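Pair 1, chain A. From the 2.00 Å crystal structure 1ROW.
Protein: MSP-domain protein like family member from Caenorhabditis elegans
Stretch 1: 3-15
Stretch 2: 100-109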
# COMPACT_ATOMS: atom_id res chain seq x y z
N LEU A 3 -12.56 -0.57 -0.55
CA LEU A 3 -11.15 -0.52 -0.06
C LEU A 3 -10.66 0.91 0.12
O LEU A 3 -10.52 1.65 -0.84
CB LEU A 3 -10.22 -1.24 -1.03
CG LEU A 3 -8.75 -1.23 -0.62
CD1 LEU A 3 -8.59 -1.81 0.78
CD2 LEU A 3 -7.95 -2.04 -1.63
N THR A 4 -10.40 1.29 1.37
CA THR A 4 -9.93 2.64 1.66
C THR A 4 -8.58 2.62 2.36
O THR A 4 -8.10 1.58 2.80
CB THR A 4 -10.94 3.40 2.55
OG1 THR A 4 -11.19 2.64 3.73
CG2 THR A 4 -12.25 3.60 1.81
N ALA A 5 -7.95 3.79 2.45
CA ALA A 5 -6.68 3.93 3.12
C ALA A 5 -6.81 5.14 4.04
O ALA A 5 -7.17 6.23 3.59
CB ALA A 5 -5.56 4.15 2.13
N ASP A 6 -6.54 4.92 5.32
CA ASP A 6 -6.64 5.98 6.32
C ASP A 6 -5.26 6.24 6.93
O ASP A 6 -4.75 5.41 7.68
CB ASP A 6 -7.63 5.56 7.40
CG ASP A 6 -7.65 6.53 8.57
OD1 ASP A 6 -7.86 7.74 8.34
OD2 ASP A 6 -7.47 6.07 9.72
N PRO A 7 -4.65 7.39 6.61
CA PRO A 7 -5.14 8.46 5.74
C PRO A 7 -4.95 8.11 4.27
O PRO A 7 -4.14 7.25 3.93
CB PRO A 7 -4.27 9.66 6.12
CG PRO A 7 -3.57 9.25 7.36
CD PRO A 7 -3.36 7.78 7.19
N PRO A 8 -5.68 8.81 3.39
CA PRO A 8 -5.65 8.64 1.94
C PRO A 8 -4.48 9.35 1.26
O PRO A 8 -4.28 9.21 0.06
CB PRO A 8 -6.99 9.22 1.52
CG PRO A 8 -7.13 10.37 2.47
CD PRO A 8 -6.75 9.74 3.79
N ALA A 9 -3.72 10.13 2.03
CA ALA A 9 -2.56 10.83 1.48
C ALA A 9 -1.41 10.80 2.48
O ALA A 9 -1.63 10.77 3.68
CB ALA A 9 -2.92 12.28 1.14
N CYS A 10 -0.18 10.81 1.96
CA CYS A 10 1.02 10.78 2.80
C CYS A 10 1.84 12.06 2.69
O CYS A 10 2.03 12.59 1.59
CB CYS A 10 1.90 9.59 2.40
SG CYS A 10 3.60 9.65 3.05
N THR A 11 2.32 12.57 3.82
CA THR A 11 3.14 13.78 3.84
C THR A 11 4.29 13.54 4.81
O THR A 11 4.07 13.42 6.02
CB THR A 11 2.36 15.03 4.30
OG1 THR A 11 1.89 14.83 5.64
CG2 THR A 11 1.17 15.29 3.38
N VAL A 12 5.51 13.47 4.30
CA VAL A 12 6.66 13.22 5.16
C VAL A 12 7.78 14.23 4.96
O VAL A 12 7.85 14.90 3.94
CB VAL A 12 7.25 11.83 4.90
CG1 VAL A 12 6.29 10.75 5.38
CG2 VAL A 12 7.55 11.67 3.41
N PRO A 13 8.67 14.35 5.95
CA PRO A 13 9.78 15.29 5.79
C PRO A 13 10.71 14.71 4.72
O PRO A 13 11.00 13.51 4.73
CB PRO A 13 10.42 15.31 7.17
CG PRO A 13 9.26 14.95 8.11
CD PRO A 13 8.59 13.85 7.33
N ALA A 14 11.16 15.55 3.80
CA ALA A 14 12.05 15.13 2.73
C ALA A 14 13.35 14.56 3.29
O ALA A 14 13.95 13.66 2.69
CB ALA A 14 12.36 16.30 1.81
N ALA A 15 13.78 15.07 4.45
CA ALA A 15 15.01 14.60 5.08
C ALA A 15 14.88 13.22 5.71
O ALA A 15 15.88 12.58 6.03
CB ALA A 15 15.47 15.61 6.14
N THR A 100 -7.28 -0.41 -8.46
CA THR A 100 -6.15 0.21 -7.79
C THR A 100 -6.55 1.50 -7.09
O THR A 100 -7.44 2.22 -7.55
CB THR A 100 -5.01 0.57 -8.78
OG1 THR A 100 -5.36 1.75 -9.51
CG2 THR A 100 -4.76 -0.57 -9.77
N VAL A 101 -5.89 1.78 -5.97
CA VAL A 101 -6.11 3.01 -5.22
C VAL A 101 -4.73 3.64 -5.08
O VAL A 101 -3.76 2.96 -4.78
CB VAL A 101 -6.71 2.77 -3.82
CG1 VAL A 101 -8.15 2.31 -3.95
CG2 VAL A 101 -5.89 1.76 -3.06
N THR A 102 -4.65 4.95 -5.33
CA THR A 102 -3.38 5.64 -5.25
C THR A 102 -3.31 6.59 -4.06
O THR A 102 -4.23 7.38 -3.82
CB THR A 102 -3.12 6.43 -6.54
OG1 THR A 102 -3.06 5.51 -7.64
CG2 THR A 102 -1.81 7.19 -6.45
N ILE A 103 -2.22 6.47 -3.31
CA ILE A 103 -1.97 7.30 -2.14
C ILE A 103 -0.82 8.22 -2.53
O ILE A 103 0.30 7.75 -2.81
CB ILE A 103 -1.52 6.45 -0.92
CG1 ILE A 103 -2.65 5.52 -0.48
CG2 ILE A 103 -1.10 7.35 0.23
CD1 ILE A 103 -2.29 4.65 0.70
N PRO A 104 -1.07 9.53 -2.61
CA PRO A 104 0.04 10.41 -2.98
C PRO A 104 1.02 10.54 -1.82
O PRO A 104 0.63 10.49 -0.65
CB PRO A 104 -0.65 11.72 -3.33
CG PRO A 104 -1.86 11.72 -2.45
CD PRO A 104 -2.34 10.28 -2.56
N MET A 105 2.30 10.69 -2.14
CA MET A 105 3.31 10.84 -1.10
C MET A 105 4.03 12.16 -1.33
O MET A 105 4.71 12.34 -2.34
CB MET A 105 4.32 9.69 -1.15
CG MET A 105 3.72 8.31 -0.97
SD MET A 105 5.03 7.07 -0.93
CE MET A 105 4.25 5.76 -0.16
N SER A 106 3.87 13.10 -0.39
CA SER A 106 4.51 14.40 -0.51
C SER A 106 5.68 14.54 0.45
O SER A 106 5.49 14.64 1.66
CB SER A 106 3.50 15.51 -0.21
OG SER A 106 2.45 15.51 -1.16
N ALA A 107 6.90 14.54 -0.09
CA ALA A 107 8.09 14.70 0.73
C ALA A 107 8.39 16.20 0.65
O ALA A 107 8.73 16.72 -0.42
CB ALA A 107 9.25 13.90 0.14
N THR A 108 8.24 16.89 1.78
CA THR A 108 8.45 18.33 1.83
C THR A 108 9.65 18.76 2.66
O THR A 108 10.07 18.06 3.58
CB THR A 108 7.20 19.05 2.40
OG1 THR A 108 6.91 18.57 3.71
CG2 THR A 108 5.99 18.80 1.50
N ALA A 109 10.20 19.92 2.32
CA ALA A 109 11.35 20.43 3.05
C ALA A 109 10.93 20.96 4.41
O ALA A 109 9.75 21.35 4.55
CB ALA A 109 12.02 21.54 2.24
OXT ALA A 109 11.79 20.99 5.32

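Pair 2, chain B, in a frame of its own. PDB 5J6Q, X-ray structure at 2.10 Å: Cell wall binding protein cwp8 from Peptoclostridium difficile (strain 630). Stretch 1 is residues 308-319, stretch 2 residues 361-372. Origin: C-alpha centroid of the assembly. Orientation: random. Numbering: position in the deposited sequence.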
# COMPACT_ATOMS: atom_id res chain seq x y z
N ASP B 308 2.18 -18.49 17.54
CA ASP B 308 3.39 -19.31 17.86
C ASP B 308 3.09 -20.42 18.78
O ASP B 308 2.36 -20.22 19.74
CB ASP B 308 4.54 -18.46 18.51
CG ASP B 308 4.94 -17.34 17.60
OD1 ASP B 308 4.77 -17.48 16.37
OD2 ASP B 308 5.41 -16.30 18.12
N GLY B 309 3.63 -21.62 18.48
CA GLY B 309 3.42 -22.79 19.32
C GLY B 309 2.01 -23.31 19.53
O GLY B 309 1.77 -24.18 20.37
N GLU B 310 1.06 -22.82 18.76
CA GLU B 310 -0.33 -23.24 18.95
C GLU B 310 -0.73 -24.45 18.08
O GLU B 310 -1.81 -24.99 18.25
CB GLU B 310 -1.19 -22.00 18.67
CG GLU B 310 -2.67 -22.13 18.95
CD GLU B 310 -3.33 -20.79 18.78
OE1 GLU B 310 -3.46 -20.06 19.81
OE2 GLU B 310 -3.67 -20.45 17.61
N ALA B 311 0.13 -24.93 17.15
CA ALA B 311 -0.27 -26.11 16.37
C ALA B 311 0.02 -27.43 17.18
O ALA B 311 1.10 -27.57 17.79
CB ALA B 311 0.49 -26.17 15.03
N GLU B 312 -0.89 -28.41 17.07
CA GLU B 312 -0.72 -29.63 17.77
C GLU B 312 -0.01 -30.62 16.95
O GLU B 312 0.45 -31.65 17.46
CB GLU B 312 -2.08 -30.11 18.25
CG GLU B 312 -2.60 -29.11 19.28
CD GLU B 312 -4.08 -29.20 19.53
OE1 GLU B 312 -4.61 -28.30 20.21
OE2 GLU B 312 -4.70 -30.17 19.05
N ALA B 313 0.14 -30.31 15.67
CA ALA B 313 0.79 -31.26 14.77
C ALA B 313 1.16 -30.60 13.45
O ALA B 313 0.92 -29.41 13.25
CB ALA B 313 -0.15 -32.43 14.49
N ILE B 314 1.81 -31.38 12.56
CA ILE B 314 2.23 -30.91 11.23
C ILE B 314 1.68 -32.00 10.22
O ILE B 314 1.75 -33.19 10.53
CB ILE B 314 3.78 -30.80 11.04
CG1 ILE B 314 4.43 -29.91 12.13
CG2 ILE B 314 4.11 -30.26 9.58
CD1 ILE B 314 4.22 -28.42 11.95
N ILE B 315 1.04 -31.55 9.11
CA ILE B 315 0.68 -32.43 8.04
C ILE B 315 1.65 -31.98 6.98
O ILE B 315 1.66 -30.79 6.63
CB ILE B 315 -0.76 -32.34 7.52
CG1 ILE B 315 -1.80 -32.30 8.65
CG2 ILE B 315 -1.01 -33.59 6.64
CD1 ILE B 315 -1.98 -33.71 9.30
N LEU B 316 2.44 -32.89 6.45
CA LEU B 316 3.43 -32.57 5.42
C LEU B 316 3.12 -33.38 4.12
O LEU B 316 3.03 -34.60 4.18
CB LEU B 316 4.78 -32.94 5.99
CG LEU B 316 5.98 -32.36 5.30
CD1 LEU B 316 5.87 -30.87 5.16
CD2 LEU B 316 7.22 -32.70 6.20
N VAL B 317 2.88 -32.70 2.96
CA VAL B 317 2.53 -33.48 1.76
C VAL B 317 3.56 -33.16 0.70
O VAL B 317 4.37 -32.25 0.92
CB VAL B 317 1.03 -33.13 1.39
CG1 VAL B 317 0.90 -31.70 0.90
CG2 VAL B 317 0.48 -34.07 0.33
N GLY B 318 3.63 -33.89 -0.44
CA GLY B 318 4.57 -33.52 -1.49
C GLY B 318 4.05 -32.24 -2.17
O GLY B 318 2.82 -32.04 -2.27
N GLU B 319 4.95 -31.37 -2.61
CA GLU B 319 4.61 -30.10 -3.23
C GLU B 319 3.63 -30.16 -4.38
O GLU B 319 2.99 -29.18 -4.66
CB GLU B 319 5.88 -29.43 -3.76
CG GLU B 319 6.64 -30.36 -4.73
CD GLU B 319 7.93 -29.72 -5.26
OE1 GLU B 319 8.87 -30.47 -5.63
OE2 GLU B 319 7.99 -28.47 -5.30
N SER B 361 7.71 -24.91 22.02
CA SER B 361 8.61 -25.58 22.97
C SER B 361 8.17 -26.98 23.30
O SER B 361 9.01 -27.82 23.55
CB SER B 361 8.77 -24.77 24.26
OG SER B 361 7.55 -24.35 24.85
N ASN B 362 6.86 -27.24 23.31
CA ASN B 362 6.39 -28.56 23.65
C ASN B 362 6.30 -29.47 22.42
O ASN B 362 5.47 -30.35 22.39
CB ASN B 362 5.03 -28.49 24.39
CG ASN B 362 3.89 -27.75 23.68
OD1 ASN B 362 4.13 -26.87 22.83
ND2 ASN B 362 2.62 -28.01 24.03
N LEU B 363 7.18 -29.31 21.43
CA LEU B 363 7.11 -30.14 20.21
C LEU B 363 7.22 -31.62 20.61
O LEU B 363 6.69 -32.51 19.93
CB LEU B 363 8.23 -29.75 19.21
CG LEU B 363 9.67 -29.76 19.78
CD1 LEU B 363 10.32 -31.10 19.55
CD2 LEU B 363 10.52 -28.74 19.08
N SER B 364 7.87 -31.89 21.77
CA SER B 364 8.07 -33.27 22.27
C SER B 364 6.74 -34.02 22.42
O SER B 364 6.74 -35.24 22.31
CB SER B 364 8.83 -33.26 23.61
OG SER B 364 8.05 -32.68 24.65
N SER B 365 5.63 -33.34 22.65
CA SER B 365 4.36 -34.07 22.71
C SER B 365 3.57 -34.00 21.36
O SER B 365 2.40 -34.39 21.33
CB SER B 365 3.50 -33.45 23.80
OG SER B 365 3.68 -32.05 23.76
N LYS B 366 4.18 -33.49 20.26
CA LYS B 366 3.45 -33.40 19.01
C LYS B 366 4.01 -34.27 17.95
O LYS B 366 5.16 -34.75 18.01
CB LYS B 366 3.42 -31.94 18.56
CG LYS B 366 2.72 -31.08 19.60
CD LYS B 366 3.12 -29.66 19.53
CE LYS B 366 2.21 -28.85 20.48
NZ LYS B 366 2.52 -27.41 20.38
N LYS B 367 3.19 -34.48 16.95
CA LYS B 367 3.51 -35.31 15.81
C LYS B 367 3.54 -34.58 14.43
O LYS B 367 2.89 -33.58 14.22
CB LYS B 367 2.45 -36.39 15.75
CG LYS B 367 2.74 -37.52 16.72
CD LYS B 367 1.55 -37.75 17.62
CE LYS B 367 0.71 -38.89 17.11
NZ LYS B 367 -0.61 -38.91 17.77
N ILE B 368 4.30 -35.14 13.53
CA ILE B 368 4.49 -34.72 12.17
C ILE B 368 4.04 -35.93 11.31
O ILE B 368 4.66 -37.01 11.43
CB ILE B 368 5.96 -34.38 11.84
CG1 ILE B 368 6.43 -33.14 12.63
CG2 ILE B 368 6.10 -34.16 10.32
CD1 ILE B 368 7.93 -32.87 12.41
N TYR B 369 2.90 -35.77 10.53
CA TYR B 369 2.47 -36.81 9.66
C TYR B 369 2.95 -36.48 8.26
O TYR B 369 2.74 -35.35 7.81
CB TYR B 369 0.95 -36.90 9.61
CG TYR B 369 0.27 -37.11 10.94
CD1 TYR B 369 0.05 -36.06 11.80
CD2 TYR B 369 -0.18 -38.38 11.31
CE1 TYR B 369 -0.62 -36.25 13.01
CE2 TYR B 369 -0.85 -38.58 12.51
CZ TYR B 369 -1.07 -37.51 13.36
OH TYR B 369 -1.72 -37.72 14.57
N ILE B 370 3.57 -37.40 7.56
CA ILE B 370 4.00 -37.21 6.18
C ILE B 370 2.95 -37.99 5.35
O ILE B 370 2.81 -39.18 5.55
CB ILE B 370 5.44 -37.74 6.05
CG1 ILE B 370 6.37 -36.75 6.74
CG2 ILE B 370 5.87 -37.94 4.60
CD1 ILE B 370 7.68 -37.32 7.18
N VAL B 371 2.16 -37.30 4.50
CA VAL B 371 1.16 -37.99 3.68
C VAL B 371 1.77 -38.34 2.32
O VAL B 371 2.49 -37.51 1.76
CB VAL B 371 -0.06 -37.06 3.57
CG1 VAL B 371 -1.11 -37.65 2.61
CG2 VAL B 371 -0.66 -36.86 4.97
N GLY B 372 1.52 -39.55 1.79
CA GLY B 372 2.08 -39.93 0.51
C GLY B 372 3.30 -40.83 0.67
O GLY B 372 3.85 -40.99 1.76

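Both pairs are two neighbouring parallel strands, and the backbones of 14 central residues superpose with an RMSD of 0.7 Å over N, CA and C. In pair 1, strand 10-13 runs beside strand 100-108 with 21° between their N-to-C directions and axes approaching to 4.5 Å; in pair 2, strand 313-318 runs beside strand 367-371 at 17° and 4.7 Å. The signed crossing angles, -21° and -17°, agree in sense.

The hydrogen-bond ladder supports the same match. In each pair a residue of stretch 1 bonds through its N and its O to two residues of stretch 2 that flank its bridge partner, as parallel strands require. C10(A) N donates to P104(A) O (2.8 Å) and S106(A) N donates to C10(A) O (2.8 Å); at the matching positions, I314(B) N donates to K367(B) O (3.0 Å) and Y369(B) N to I314(B) O (2.8 Å). The next rung repeats this: V12(A) N to S106(A) O (2.9 Å) and T108(A) N to V12(A) O (3.0 Å) correspond to L316(B) N to Y369(B) O (2.8 Å) and V371(B) N to L316(B) O (2.9 Å). Pair 1 adds A14(A) N to T108(A) O at 2.7 Å. Proline fits at P104(A) because the ladder uses its carbonyl oxygen and not its nitrogen, which has no hydrogen to give.

Matched side chains then fill the two faces differently. On the face holding C10(A), M105(A), V12(A) and A107(A), C10(A) CB lies 4.0 Å from M105(A) CG, while V12(A) CG2 meets A107(A) CB at 4.3 Å. The equivalents in pair 2 are all branched aliphatics: I314(B) CG1 packs on I368(B) CG1 at 3.8 Å, and L316(B) CD2 reaches I370(B) CG1 at 4.2 Å. These four positions are buried in both proteins, so similar spacing is achieved with side chains of different size.

The opposite face diverges more. T11(A), exposed, pairs with S106(A), their side chains meeting at CG2 and CB (4.3 Å). The matching I315(B) and Y369(B) are buried and apolar in their contact, with I315(B) CD1 4.0 Å from Y369(B) CD1. The tyrosine also reaches along the strand: A313(B) CB approaches the edge of its ring, 4.1 Å from CE1. I315(B) CG2 further touches V371(B) CG2 at 3.7 Å.

The clearest chemical substitution is I103(A) for K366(B), whose CA atoms superpose to 1.1 Å. I103(A) makes an apolar contact, its CD1 3.6 Å from A5(A) CB and its CG2 4.3 Å from C10(A) CB. K366(B), with chi2 to chi4 all t, instead extends its amine to backbone oxygen: NZ donates to A311(B) O at 3.0 Å, and within its own stretch to N362(B) OD1 at 3.0 Å. The total area buried is nonetheless similar, 642 Å² in pair 1 and 619 Å² in pair 2.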